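Long-range contacts in SusD superfamily protein (Bacteroides vulgatus, PDB 3MYV), which probably binds polysaccharides at the outer membrane of this gut bacterium, as SusD-family lipoproteins do when glycans are captured for uptake: residues A[26-32]-A[78-82]; A[42-46]-A[407-411]; A[121-125]-A[163-167]; A[199-203]-A[399-403]; A[271-275]-A[301-305]. One frame throughout, in Å; residues are numbered along the deposited sequence.

Interaction 1 (A[26-32]-A[78-82]); sequences LMSGSGY and RPFYI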
# COMPACT_ATOMS: atom_id res chain seq x y z
N LEU A 26 7.41 7.58 -12.58
CA LEU A 26 6.05 7.31 -13.01
C LEU A 26 5.16 6.92 -11.81
O LEU A 26 3.98 7.29 -11.72
CB LEU A 26 6.03 6.17 -14.06
CG LEU A 26 6.61 6.55 -15.41
CD1 LEU A 26 6.97 5.31 -16.30
CD2 LEU A 26 5.63 7.50 -16.13
N MSE A 27 5.73 6.15 -10.92
CA MSE A 27 4.99 5.62 -9.78
C MSE A 27 4.59 6.72 -8.79
O MSE A 27 3.55 6.63 -8.10
CB MSE A 27 5.88 4.58 -9.07
CG MSE A 27 5.18 3.77 -8.08
SE MSE A 27 6.35 2.34 -7.27
CE MSE A 27 7.52 2.14 -8.57
N SER A 28 5.38 7.78 -8.76
CA SER A 28 5.14 8.92 -7.84
C SER A 28 3.97 9.83 -8.24
O SER A 28 3.62 10.75 -7.50
CB SER A 28 6.40 9.77 -7.75
OG SER A 28 6.51 10.52 -8.93
N GLY A 29 3.38 9.58 -9.41
CA GLY A 29 2.30 10.41 -9.89
C GLY A 29 1.12 10.33 -8.92
O GLY A 29 0.90 9.30 -8.28
N SER A 30 0.38 11.42 -8.82
CA SER A 30 -0.77 11.47 -7.89
C SER A 30 -1.83 10.42 -8.25
O SER A 30 -2.56 9.97 -7.38
CB SER A 30 -1.40 12.86 -7.89
OG SER A 30 -1.86 13.18 -9.19
N GLY A 31 -1.86 9.98 -9.51
CA GLY A 31 -2.75 8.91 -9.94
C GLY A 31 -2.42 7.51 -9.43
O GLY A 31 -3.25 6.59 -9.56
N TYR A 32 -1.21 7.34 -8.89
CA TYR A 32 -0.79 6.04 -8.32
C TYR A 32 -0.26 6.23 -6.88
O TYR A 32 -1.07 6.48 -5.99
CB TYR A 32 0.17 5.32 -9.29
CG TYR A 32 0.53 3.87 -8.98
CD1 TYR A 32 -0.26 3.08 -8.13
CD2 TYR A 32 1.65 3.27 -9.57
CE1 TYR A 32 0.07 1.73 -7.84
CE2 TYR A 32 1.99 1.93 -9.31
CZ TYR A 32 1.20 1.17 -8.44
OH TYR A 32 1.52 -0.14 -8.19
N ARG A 78 -1.71 3.74 -14.92
CA ARG A 78 -0.33 4.01 -14.52
C ARG A 78 0.44 2.73 -14.17
O ARG A 78 1.54 2.54 -14.67
CB ARG A 78 -0.26 5.08 -13.40
CG ARG A 78 1.15 5.47 -12.98
CD ARG A 78 2.03 5.84 -14.13
NE ARG A 78 1.42 6.92 -14.86
CZ ARG A 78 1.55 8.22 -14.58
NH1 ARG A 78 2.35 8.68 -13.62
NH2 ARG A 78 0.91 9.10 -15.34
N PRO A 79 -0.15 1.80 -13.38
CA PRO A 79 0.60 0.56 -13.17
C PRO A 79 0.84 -0.22 -14.48
O PRO A 79 1.87 -0.83 -14.64
CB PRO A 79 -0.30 -0.25 -12.22
CG PRO A 79 -0.95 0.81 -11.42
CD PRO A 79 -1.25 1.92 -12.40
N PHE A 80 -0.11 -0.17 -15.41
CA PHE A 80 0.10 -0.88 -16.68
C PHE A 80 1.19 -0.23 -17.50
O PHE A 80 1.95 -0.94 -18.14
CB PHE A 80 -1.18 -1.00 -17.51
CG PHE A 80 -1.97 -2.20 -17.17
CD1 PHE A 80 -1.42 -3.47 -17.27
CD2 PHE A 80 -3.25 -2.08 -16.66
CE1 PHE A 80 -2.16 -4.60 -16.95
CE2 PHE A 80 -3.98 -3.21 -16.34
CZ PHE A 80 -3.45 -4.45 -16.48
N TYR A 81 1.25 1.10 -17.49
CA TYR A 81 2.27 1.83 -18.20
C TYR A 81 3.65 1.47 -17.63
O TYR A 81 4.59 1.22 -18.38
CB TYR A 81 2.01 3.35 -18.14
CG TYR A 81 2.94 4.14 -19.05
CD1 TYR A 81 4.21 4.53 -18.62
CD2 TYR A 81 2.57 4.45 -20.35
CE1 TYR A 81 5.07 5.21 -19.44
CE2 TYR A 81 3.44 5.14 -21.19
CZ TYR A 81 4.68 5.51 -20.72
OH TYR A 81 5.54 6.19 -21.53
N ILE A 82 3.75 1.44 -16.32
CA ILE A 82 5.00 1.10 -15.67
C ILE A 82 5.43 -0.33 -16.01
O ILE A 82 6.61 -0.59 -16.29
CB ILE A 82 4.92 1.32 -14.14
CG1 ILE A 82 4.74 2.81 -13.81
CG2 ILE A 82 6.20 0.81 -13.44
CD1 ILE A 82 4.24 3.08 -12.36

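Interaction 2 (A[42-46]-A[407-411]); sequences DMKGD and TIVRK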
# COMPACT_ATOMS: atom_id res chain seq x y z
N ASP A 42 -7.55 3.75 2.31
CA ASP A 42 -8.06 4.36 3.54
C ASP A 42 -9.52 4.77 3.44
O ASP A 42 -10.30 4.52 4.37
CB ASP A 42 -7.22 5.57 3.90
CG ASP A 42 -5.85 5.19 4.47
OD1 ASP A 42 -5.85 4.67 5.59
OD2 ASP A 42 -4.82 5.43 3.81
N MSE A 43 -9.92 5.41 2.33
CA MSE A 43 -11.26 5.96 2.25
C MSE A 43 -12.33 4.88 2.17
O MSE A 43 -13.49 5.14 2.51
CB MSE A 43 -11.40 6.94 1.08
CG MSE A 43 -10.49 8.20 1.27
SE MSE A 43 -11.11 9.37 2.67
CE MSE A 43 -9.41 10.11 3.13
N LYS A 44 -11.95 3.68 1.75
CA LYS A 44 -12.86 2.54 1.65
C LYS A 44 -12.98 1.71 2.93
O LYS A 44 -13.81 0.79 3.04
CB LYS A 44 -12.42 1.66 0.45
CG LYS A 44 -12.55 2.38 -0.87
CD LYS A 44 -12.13 1.56 -2.09
CE LYS A 44 -12.55 2.27 -3.39
NZ LYS A 44 -14.03 2.25 -3.54
N GLY A 45 -12.12 2.01 3.90
CA GLY A 45 -12.20 1.40 5.22
C GLY A 45 -13.18 2.10 6.16
O GLY A 45 -14.08 2.84 5.72
N ASP A 46 -13.00 1.86 7.45
CA ASP A 46 -13.84 2.45 8.50
C ASP A 46 -13.14 3.54 9.31
O ASP A 46 -13.75 4.14 10.23
CB ASP A 46 -14.35 1.34 9.43
CG ASP A 46 -13.24 0.58 10.10
OD1 ASP A 46 -12.07 0.78 9.72
OD2 ASP A 46 -13.53 -0.21 11.01
N THR A 407 -16.67 -7.64 7.52
CA THR A 407 -17.59 -6.61 7.03
C THR A 407 -17.08 -5.27 7.56
O THR A 407 -16.88 -5.11 8.76
CB THR A 407 -18.99 -6.82 7.56
OG1 THR A 407 -19.42 -8.12 7.18
CG2 THR A 407 -19.96 -5.76 7.01
N ILE A 408 -16.84 -4.34 6.64
CA ILE A 408 -16.42 -2.98 7.01
C ILE A 408 -17.70 -2.21 7.36
O ILE A 408 -18.60 -2.11 6.53
CB ILE A 408 -15.65 -2.28 5.87
CG1 ILE A 408 -14.49 -3.17 5.37
CG2 ILE A 408 -15.07 -0.93 6.35
CD1 ILE A 408 -13.83 -2.66 4.14
N VAL A 409 -17.78 -1.74 8.60
CA VAL A 409 -18.95 -1.00 9.07
C VAL A 409 -18.62 0.49 9.10
O VAL A 409 -17.68 0.93 9.78
CB VAL A 409 -19.39 -1.48 10.46
CG1 VAL A 409 -20.58 -0.63 10.96
CG2 VAL A 409 -19.74 -2.97 10.43
N ARG A 410 -19.39 1.25 8.33
CA ARG A 410 -19.18 2.67 8.10
C ARG A 410 -20.52 3.36 8.28
O ARG A 410 -21.25 3.61 7.33
CB ARG A 410 -18.63 2.90 6.68
CG ARG A 410 -17.46 1.95 6.36
CD ARG A 410 -17.40 1.53 4.90
NE ARG A 410 -16.69 2.52 4.11
CZ ARG A 410 -17.14 3.14 3.02
NH1 ARG A 410 -18.31 2.85 2.49
NH2 ARG A 410 -16.36 4.03 2.43
N LYS A 411 -20.85 3.63 9.54
CA LYS A 411 -22.13 4.24 9.86
C LYS A 411 -22.04 5.11 11.10
O LYS A 411 -21.09 5.01 11.90
CB LYS A 411 -23.21 3.16 9.99
CG LYS A 411 -23.08 2.23 11.17
CD LYS A 411 -24.16 1.15 11.12
CE LYS A 411 -24.02 0.17 12.28
NZ LYS A 411 -25.15 -0.82 12.36
O HOH W 1 -15.37 -2.06 10.29
O HOH W 2 -16.44 0.19 12.13

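Interaction 3 (A[121-125]-A[163-167]); sequences QFDLT and AYDFI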
# COMPACT_ATOMS: atom_id res chain seq x y z
N GLN A 121 1.80 -5.27 -10.54
CA GLN A 121 0.82 -6.34 -10.80
C GLN A 121 0.01 -6.66 -9.55
O GLN A 121 -1.21 -6.96 -9.63
CB GLN A 121 1.49 -7.57 -11.37
CG GLN A 121 0.45 -8.58 -11.96
CD GLN A 121 -0.15 -8.08 -13.28
OE1 GLN A 121 0.59 -7.83 -14.24
NE2 GLN A 121 -1.50 -8.03 -13.35
N PHE A 122 0.65 -6.60 -8.38
CA PHE A 122 -0.05 -6.86 -7.11
C PHE A 122 -1.16 -5.84 -6.87
O PHE A 122 -2.29 -6.21 -6.57
CB PHE A 122 0.94 -6.89 -5.94
CG PHE A 122 0.29 -6.95 -4.56
CD1 PHE A 122 -0.45 -8.06 -4.17
CD2 PHE A 122 0.50 -5.95 -3.63
CE1 PHE A 122 -1.03 -8.12 -2.90
CE2 PHE A 122 -0.06 -6.01 -2.36
CZ PHE A 122 -0.82 -7.11 -1.99
N ASP A 123 -0.83 -4.57 -7.05
CA ASP A 123 -1.82 -3.51 -6.90
C ASP A 123 -2.99 -3.66 -7.88
O ASP A 123 -4.16 -3.62 -7.47
CB ASP A 123 -1.13 -2.15 -7.02
CG ASP A 123 -0.31 -1.80 -5.77
OD1 ASP A 123 -0.60 -2.37 -4.69
OD2 ASP A 123 0.62 -0.96 -5.87
N LEU A 124 -2.68 -3.94 -9.15
CA LEU A 124 -3.75 -4.26 -10.12
C LEU A 124 -4.62 -5.42 -9.68
O LEU A 124 -5.84 -5.40 -9.90
CB LEU A 124 -3.18 -4.55 -11.51
CG LEU A 124 -2.63 -3.33 -12.26
CD1 LEU A 124 -1.69 -3.75 -13.42
CD2 LEU A 124 -3.76 -2.41 -12.75
N THR A 125 -4.01 -6.42 -9.08
CA THR A 125 -4.72 -7.61 -8.65
C THR A 125 -5.64 -7.28 -7.48
O THR A 125 -6.81 -7.69 -7.46
CB THR A 125 -3.76 -8.74 -8.30
OG1 THR A 125 -2.87 -8.99 -9.41
CG2 THR A 125 -4.52 -9.99 -7.92
N ALA A 163 -2.18 -14.47 -11.17
CA ALA A 163 -1.38 -13.26 -10.88
C ALA A 163 -0.48 -13.46 -9.66
O ALA A 163 0.72 -13.15 -9.70
CB ALA A 163 -2.27 -12.09 -10.71
N TYR A 164 -1.04 -13.99 -8.58
CA TYR A 164 -0.23 -14.32 -7.40
C TYR A 164 0.91 -15.29 -7.68
O TYR A 164 2.05 -15.08 -7.19
CB TYR A 164 -1.11 -14.84 -6.24
CG TYR A 164 -1.70 -13.75 -5.36
CD1 TYR A 164 -1.00 -13.25 -4.25
CD2 TYR A 164 -2.96 -13.21 -5.63
CE1 TYR A 164 -1.53 -12.25 -3.46
CE2 TYR A 164 -3.51 -12.22 -4.82
CZ TYR A 164 -2.79 -11.75 -3.74
OH TYR A 164 -3.36 -10.79 -2.94
N ASP A 165 0.64 -16.34 -8.44
CA ASP A 165 1.69 -17.30 -8.80
C ASP A 165 2.89 -16.56 -9.43
O ASP A 165 4.04 -16.75 -9.03
CB ASP A 165 1.17 -18.38 -9.75
CG ASP A 165 0.20 -19.35 -9.07
OD1 ASP A 165 -0.02 -19.28 -7.85
OD2 ASP A 165 -0.35 -20.20 -9.79
N PHE A 166 2.59 -15.68 -10.38
CA PHE A 166 3.61 -14.89 -11.05
C PHE A 166 4.30 -13.87 -10.13
O PHE A 166 5.53 -13.74 -10.15
CB PHE A 166 3.00 -14.13 -12.25
CG PHE A 166 3.90 -13.07 -12.80
CD1 PHE A 166 5.02 -13.42 -13.54
CD2 PHE A 166 3.63 -11.74 -12.59
CE1 PHE A 166 5.88 -12.45 -14.03
CE2 PHE A 166 4.48 -10.75 -13.10
CZ PHE A 166 5.59 -11.11 -13.82
N ILE A 167 3.51 -13.12 -9.38
CA ILE A 167 4.02 -12.11 -8.47
C ILE A 167 5.00 -12.71 -7.45
O ILE A 167 6.09 -12.18 -7.22
CB ILE A 167 2.84 -11.38 -7.74
CG1 ILE A 167 2.09 -10.48 -8.72
CG2 ILE A 167 3.34 -10.57 -6.56
CD1 ILE A 167 0.58 -10.24 -8.31

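Interaction 4 (A[199-203]-A[399-403]); sequences IYLYH and FDLLR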
# COMPACT_ATOMS: atom_id res chain seq x y z
N ILE A 199 2.77 -10.04 0.54
CA ILE A 199 2.08 -10.77 -0.51
C ILE A 199 1.82 -12.22 -0.08
O ILE A 199 0.74 -12.76 -0.33
CB ILE A 199 2.82 -10.63 -1.89
CG1 ILE A 199 2.65 -9.19 -2.41
CG2 ILE A 199 2.28 -11.62 -2.95
CD1 ILE A 199 3.64 -8.80 -3.55
N TYR A 200 2.80 -12.85 0.58
CA TYR A 200 2.57 -14.19 1.16
C TYR A 200 1.32 -14.17 2.05
O TYR A 200 0.44 -15.03 1.96
CB TYR A 200 3.75 -14.66 2.01
CG TYR A 200 4.97 -15.19 1.29
CD1 TYR A 200 4.87 -15.99 0.15
CD2 TYR A 200 6.25 -14.91 1.79
CE1 TYR A 200 6.03 -16.49 -0.47
CE2 TYR A 200 7.36 -15.38 1.19
CZ TYR A 200 7.26 -16.17 0.06
OH TYR A 200 8.43 -16.62 -0.52
N LEU A 201 1.20 -13.14 2.88
CA LEU A 201 0.06 -13.01 3.82
C LEU A 201 -1.26 -12.85 3.09
O LEU A 201 -2.25 -13.55 3.40
CB LEU A 201 0.30 -11.81 4.77
CG LEU A 201 -0.69 -11.61 5.92
CD1 LEU A 201 -0.44 -12.66 7.00
CD2 LEU A 201 -0.64 -10.17 6.53
N TYR A 202 -1.28 -11.97 2.09
CA TYR A 202 -2.44 -11.81 1.24
C TYR A 202 -2.80 -13.11 0.51
O TYR A 202 -3.96 -13.33 0.19
CB TYR A 202 -2.23 -10.72 0.21
CG TYR A 202 -2.53 -9.29 0.64
CD1 TYR A 202 -1.81 -8.68 1.66
CD2 TYR A 202 -3.49 -8.54 -0.02
CE1 TYR A 202 -2.07 -7.37 2.03
CE2 TYR A 202 -3.73 -7.23 0.31
CZ TYR A 202 -3.02 -6.65 1.33
OH TYR A 202 -3.28 -5.36 1.68
N HIS A 203 -1.79 -13.93 0.22
CA HIS A 203 -1.97 -15.21 -0.46
C HIS A 203 -2.32 -16.39 0.48
O HIS A 203 -2.47 -17.54 0.03
CB HIS A 203 -0.71 -15.52 -1.27
CG HIS A 203 -0.91 -16.57 -2.33
ND1 HIS A 203 -0.13 -17.71 -2.40
CD2 HIS A 203 -1.76 -16.63 -3.38
CE1 HIS A 203 -0.52 -18.44 -3.44
NE2 HIS A 203 -1.51 -17.80 -4.06
N PHE A 399 -8.12 -3.08 2.51
CA PHE A 399 -7.60 -4.36 2.06
C PHE A 399 -7.46 -5.36 3.21
O PHE A 399 -7.77 -6.55 3.06
CB PHE A 399 -6.23 -4.18 1.40
CG PHE A 399 -6.24 -3.35 0.16
CD1 PHE A 399 -6.97 -3.74 -0.94
CD2 PHE A 399 -5.49 -2.18 0.09
CE1 PHE A 399 -6.95 -2.98 -2.11
CE2 PHE A 399 -5.47 -1.42 -1.06
CZ PHE A 399 -6.19 -1.82 -2.16
N ASP A 400 -7.06 -4.86 4.38
CA ASP A 400 -6.84 -5.74 5.54
C ASP A 400 -8.15 -6.33 6.07
O ASP A 400 -8.20 -7.48 6.46
CB ASP A 400 -6.09 -5.00 6.65
CG ASP A 400 -4.60 -4.79 6.32
OD1 ASP A 400 -4.02 -5.48 5.46
OD2 ASP A 400 -4.00 -3.91 6.95
N LEU A 401 -9.21 -5.53 6.07
CA LEU A 401 -10.50 -6.04 6.50
C LEU A 401 -11.06 -7.01 5.46
O LEU A 401 -11.49 -8.14 5.79
CB LEU A 401 -11.47 -4.90 6.80
CG LEU A 401 -11.18 -4.16 8.12
CD1 LEU A 401 -12.00 -2.89 8.20
CD2 LEU A 401 -11.44 -5.07 9.35
N LEU A 402 -11.01 -6.60 4.19
CA LEU A 402 -11.69 -7.39 3.16
C LEU A 402 -10.99 -8.74 2.95
O LEU A 402 -11.67 -9.74 2.81
CB LEU A 402 -11.86 -6.62 1.85
CG LEU A 402 -13.34 -6.61 1.46
CD1 LEU A 402 -14.15 -6.03 2.60
CD2 LEU A 402 -13.62 -5.86 0.18
N ARG A 403 -9.66 -8.78 2.97
CA ARG A 403 -8.93 -10.05 2.74
C ARG A 403 -9.10 -11.04 3.88
O ARG A 403 -8.86 -12.23 3.71
CB ARG A 403 -7.43 -9.82 2.46
CG ARG A 403 -6.60 -9.38 3.69
CD ARG A 403 -5.17 -9.01 3.30
NE ARG A 403 -4.54 -8.29 4.40
CZ ARG A 403 -4.15 -8.85 5.54
NH1 ARG A 403 -4.24 -10.16 5.74
NH2 ARG A 403 -3.62 -8.09 6.48
O HOH W 3 -4.78 -12.30 3.84
O HOH W 4 -1.91 -4.63 4.07

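Interaction 5 (A[271-275]-A[301-305]); sequences WYGYQ and ENKYA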
# COMPACT_ATOMS: atom_id res chain seq x y z
N TRP A 271 -5.93 19.78 6.59
CA TRP A 271 -7.07 20.66 6.82
C TRP A 271 -6.85 22.01 6.12
O TRP A 271 -7.80 22.59 5.57
CB TRP A 271 -7.26 20.89 8.33
CG TRP A 271 -8.36 21.83 8.68
CD1 TRP A 271 -8.27 23.18 8.82
CD2 TRP A 271 -9.73 21.49 8.90
NE1 TRP A 271 -9.49 23.71 9.11
CE2 TRP A 271 -10.41 22.69 9.18
CE3 TRP A 271 -10.45 20.28 8.90
CZ2 TRP A 271 -11.77 22.73 9.45
CZ3 TRP A 271 -11.81 20.32 9.17
CH2 TRP A 271 -12.46 21.53 9.45
N TYR A 272 -5.60 22.46 6.15
CA TYR A 272 -5.20 23.75 5.58
C TYR A 272 -4.85 23.69 4.09
O TYR A 272 -4.56 24.73 3.48
CB TYR A 272 -4.03 24.30 6.37
CG TYR A 272 -4.42 24.45 7.82
CD1 TYR A 272 -5.20 25.52 8.23
CD2 TYR A 272 -4.07 23.47 8.75
CE1 TYR A 272 -5.64 25.63 9.55
CE2 TYR A 272 -4.47 23.57 10.08
CZ TYR A 272 -5.24 24.65 10.47
OH TYR A 272 -5.64 24.73 11.78
N GLY A 273 -4.87 22.48 3.53
CA GLY A 273 -4.60 22.22 2.11
C GLY A 273 -5.93 22.07 1.38
O GLY A 273 -6.74 22.98 1.38
N TYR A 274 -6.19 20.89 0.81
CA TYR A 274 -7.46 20.72 0.11
C TYR A 274 -8.54 20.02 0.95
O TYR A 274 -9.67 19.83 0.48
CB TYR A 274 -7.24 20.08 -1.27
CG TYR A 274 -7.18 21.09 -2.40
CD1 TYR A 274 -8.20 22.01 -2.59
CD2 TYR A 274 -6.10 21.12 -3.29
CE1 TYR A 274 -8.17 22.94 -3.62
CE2 TYR A 274 -6.07 22.04 -4.35
CZ TYR A 274 -7.11 22.95 -4.51
OH TYR A 274 -7.11 23.89 -5.52
N GLN A 275 -8.21 19.63 2.18
CA GLN A 275 -9.23 19.23 3.15
C GLN A 275 -10.18 18.15 2.61
O GLN A 275 -11.38 18.24 2.79
CB GLN A 275 -10.01 20.47 3.60
CG GLN A 275 -10.76 20.39 4.94
CD GLN A 275 -11.49 21.69 5.21
OE1 GLN A 275 -12.60 21.91 4.73
NE2 GLN A 275 -10.84 22.60 5.94
N GLU A 301 -7.93 18.28 15.96
CA GLU A 301 -9.36 18.56 16.11
C GLU A 301 -9.73 19.84 15.36
O GLU A 301 -9.01 20.83 15.40
CB GLU A 301 -9.72 18.72 17.58
CG GLU A 301 -11.19 18.81 17.86
CD GLU A 301 -11.51 19.27 19.28
OE1 GLU A 301 -10.97 18.69 20.25
OE2 GLU A 301 -12.32 20.21 19.42
N ASN A 302 -10.89 19.84 14.72
CA ASN A 302 -11.46 21.07 14.18
C ASN A 302 -12.97 20.91 14.06
O ASN A 302 -13.56 20.02 14.70
CB ASN A 302 -10.79 21.43 12.85
CG ASN A 302 -10.68 22.91 12.65
OD1 ASN A 302 -11.69 23.62 12.70
ND2 ASN A 302 -9.45 23.40 12.44
N LYS A 303 -13.60 21.79 13.27
CA LYS A 303 -15.05 21.90 13.25
C LYS A 303 -15.47 21.95 11.80
O LYS A 303 -14.98 22.76 11.02
CB LYS A 303 -15.50 23.17 13.95
CG LYS A 303 -15.26 23.24 15.45
CD LYS A 303 -16.26 22.38 16.20
CE LYS A 303 -15.99 22.37 17.67
NZ LYS A 303 -17.08 21.62 18.36
N TYR A 304 -16.43 21.09 11.46
CA TYR A 304 -16.91 20.96 10.12
C TYR A 304 -18.39 20.58 10.14
O TYR A 304 -18.78 19.67 10.89
CB TYR A 304 -16.10 19.85 9.44
CG TYR A 304 -16.23 19.82 7.95
CD1 TYR A 304 -15.46 20.65 7.14
CD2 TYR A 304 -17.08 18.92 7.35
CE1 TYR A 304 -15.57 20.59 5.76
CE2 TYR A 304 -17.19 18.85 5.98
CZ TYR A 304 -16.45 19.68 5.19
OH TYR A 304 -16.58 19.55 3.83
N ALA A 305 -19.18 21.31 9.35
CA ALA A 305 -20.64 21.15 9.28
C ALA A 305 -21.26 21.07 10.69
O ALA A 305 -22.07 20.20 10.99
CB ALA A 305 -21.02 19.91 8.41
O HOH W 5 -6.78 22.04 12.67
O HOH W 6 -14.60 21.59 2.73

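Interaction 1 (A[26-32]-A[78-82])
In this SusD-type fold, built largely from helices, the C-terminal end of helix 13-27 and the loop that follows it pack on the start of helix 77-94. The contact buries 403 Å² in all; Leu26, with 98 Å², has the most covered. Leu26 turns toward the second helix, its CB 3.6 Å from CG1 of Ile82 and its CD1 3.7 Å from CE1 at the edge of the Tyr81 ring; a branched aliphatic chain fills the gap between a buried isoleucine and a more exposed tyrosine. The CA-to-CB bond of Met27, present as selenomethionine, points away overall, yet CA lies 3.7 Å and CB 4.0 Å from Ile82 CD1. The type I turn from Gly29 to Tyr32 brings the Tyr32 ring back against the helix. Pro79 CG sits 3.7 Å from the centroid of that ring, 10° off its normal, a CH-pi contact for which the compact proline ring is well suited, while Ile82 CD1 meets the ring edge, 3.8 Å from Tyr32 CD2. The phenol oxygen of Tyr32 is satisfied by Asp123 on helix 103-128. Polar chemistry rests on Arg78, whose long chain folds back so that its methylenes pass Tyr32. Gly29 suits its place because a CB there would clash with the guanidinium. Arg78 NH1 donates a 2.9 Å hydrogen bond to Leu26 O, at an N-H...O angle of 163°.

Interaction 2 (A[42-46]-A[407-411])
Arg410 has the most surface covered here, and its guanidinium reads the backbone of the turn that leaves helix 36-43. NH2 donates to Met43 O at 3.1 Å and NE to Gly45 O, also at 3.1 Å, both carbonyls lying near the guanidinium plane. Arginine suits the place because it offers several donors in one plane; NH1 is bound to Asp420 O. Ile408 fills the apolar part of the contact: its CG2 lies 3.6 Å from Gly45 C and 3.6 Å from Asp46 N, packing on the main chain where side-chain-less Gly45 joins Asp46. Asp46 touches the strand directly, its CB 3.4 Å from Val409 O, and is also linked to it by two waters. One joins Asp46 OD2 (2.7 Å) to Val409 N (3.0 Å); the second donates to Asp46 OD2 (3.1 Å) and Val409 O (2.8 Å). The other oxygen, OD1, forms a salt bridge with Arg397. The contact ties the N-terminal part of this SusD-family protein to a small C-terminal antiparallel sheet, in which strand 408-409 pairs with strand 422-423; helix 397-403 packs against Ile408, and helix 56-61 covers Met43.

Interaction 3 (A[121-125]-A[163-167])
Ile167 presses its CD1 against the backbone of the opposing helix, 3.6 Å from Phe122 N and 3.8 Å from Gln121 C, and reaches Thr125 as well, with OG1 3.8 Å from CD1. Its branched, wholly apolar chain suits this central position, where it meets three residues of one helical turn. Farther along, Ala163 and Thr125 face each other: Thr125 OG1 is 3.4 Å from Ala163 CB, and two small side chains meet here, with CA atoms 6.9 Å apart. The threonine hydroxyl would be poorly placed in such apolar company, but it donates to Gln121 O, one turn back in its own helix, at 2.6 Å. Helices 103-128 and 160-177 run nearly antiparallel here, their local axes 10.1 Å apart at an angle of 161°, the kind of helix-on-helix packing from which the TPR-like helical part of SusD proteins is built. Gln121 also points toward the partner helix, its CB 4.0 Å from Ile167 CG1, while its amide is hydrogen-bonded to Pro143 O and Ile145 N, in and just after strand 140-143. On the flank, two aromatic residues extend the contact. Tyr164 leaves its helix sideways and brings OH within 3.5 Å of Phe122 CE1, near the plane of the phenylalanine ring. Tyr164 CE2 is 4.0 Å from Thr125 CG2. Phe122 in turn meets Tyr202 of helix 189-202 edge-to-face.

Interaction 4 (A[199-203]-A[399-403])
Leu201 makes the first contact in this buried junction of the helical SusD fold, between helices 189-202 and 397-403: its CD2 lies 3.6 Å from Arg403 NH2, and its carbonyl O receives a 2.9 Å bond from a water that accepts one from Arg403 NH1, also at 2.9 Å. Tyr202 follows and dominates. Arg403 CD stands 3.5 Å from the centroid of its ring, 1° off the normal, a CH-pi contact; the charge lies off-centre, with CZ 4.8 Å from the same centroid, as a cation-pi interaction. Tyrosine suits the place by offering a broad face to the arginine and a hydroxyl beyond it. That OH touches Phe399 CB at 3.2 Å and shares a water with Asp400, Tyr202 OH at 2.8 Å and Asp400 OD1 at 2.7 Å. Asp400 OD1 also holds Arg403 NH2 in a 2.8 Å salt bridge. Glu343 of helix 334-348 takes a second share of the Arg403 charge, and Arg387 of helix 380-391 pairs with Asp400, while helix 160-177 packs on Tyr202 through Tyr164.

Interaction 5 (A[271-275]-A[301-305])
Trp271 extends its indole with chi1 near 177° (t) and chi2 near -89°, which sends the broad ring system across to strand 299-304. Asn302 lies over one indole face: its CB is 3.7 Å from the centroid of the six-membered ring, 8° off the normal, a CH-pi contact. The chi1 of Asn302, -147°, falls between wells; OD1 accepts from Lys303 N at 2.7 Å, while ND2 lies over the indole. Trp271 NE1 and Asn302 ND2 are 3.3 Å apart, but both are donors and do not bond. ND2 instead donates a hydrogen bond to a water (3.0 Å) that also binds Tyr272 OH (3.1 Å). Tyr304, t at chi1, turns toward the loop, so that its CD1 is 3.9 Å from Trp271 CH2; the indole edge also approaches the strand backbone, CH2 lying 3.2 Å from Lys303 O. Gln275 stretches out with chi1 and chi2 both t, bringing OE1 3.4 Å from Tyr304 CE1, near the ring plane, and a water links Gln275 OE1 (2.8 Å) to Tyr304 OH (3.0 Å). The indole gives Asn302 a broad apolar face, while the Tyr272 and Tyr304 hydroxyls bind water. Segment 301-305 lies on the first strand of a surface beta hairpin, 299-304 with 307-312, whose Trp311 meets Trp271; Tyr304 meets Phe278 of strand 277-279 edge-to-face and its hydroxyl bonds to Glu52 N.

In the fold
Interactions 2, 3 and 4 are buried, interaction 1 partly so, and interaction 5 lies at the surface about 25 Å from the chain's centre. Interactions 1, 3 and 4 touch in turn: Tyr32 meets Asp123 and Pro79 packs on Leu124, then Ile167 and Tyr164 reach Ile199 and Tyr202. Interaction 2 joins this series through Ile408 on Leu401 and Leu402, whereas interaction 5 touches none of the others. Helix against helix, interaction 3 is almost wholly apolar. In interactions 1 and 2 an arginine donates to backbone carbonyls near where the chain leaves a helix; in interaction 4 an arginine lies over a tyrosine ring. Water bridges appear in interactions 2, 4 and 5.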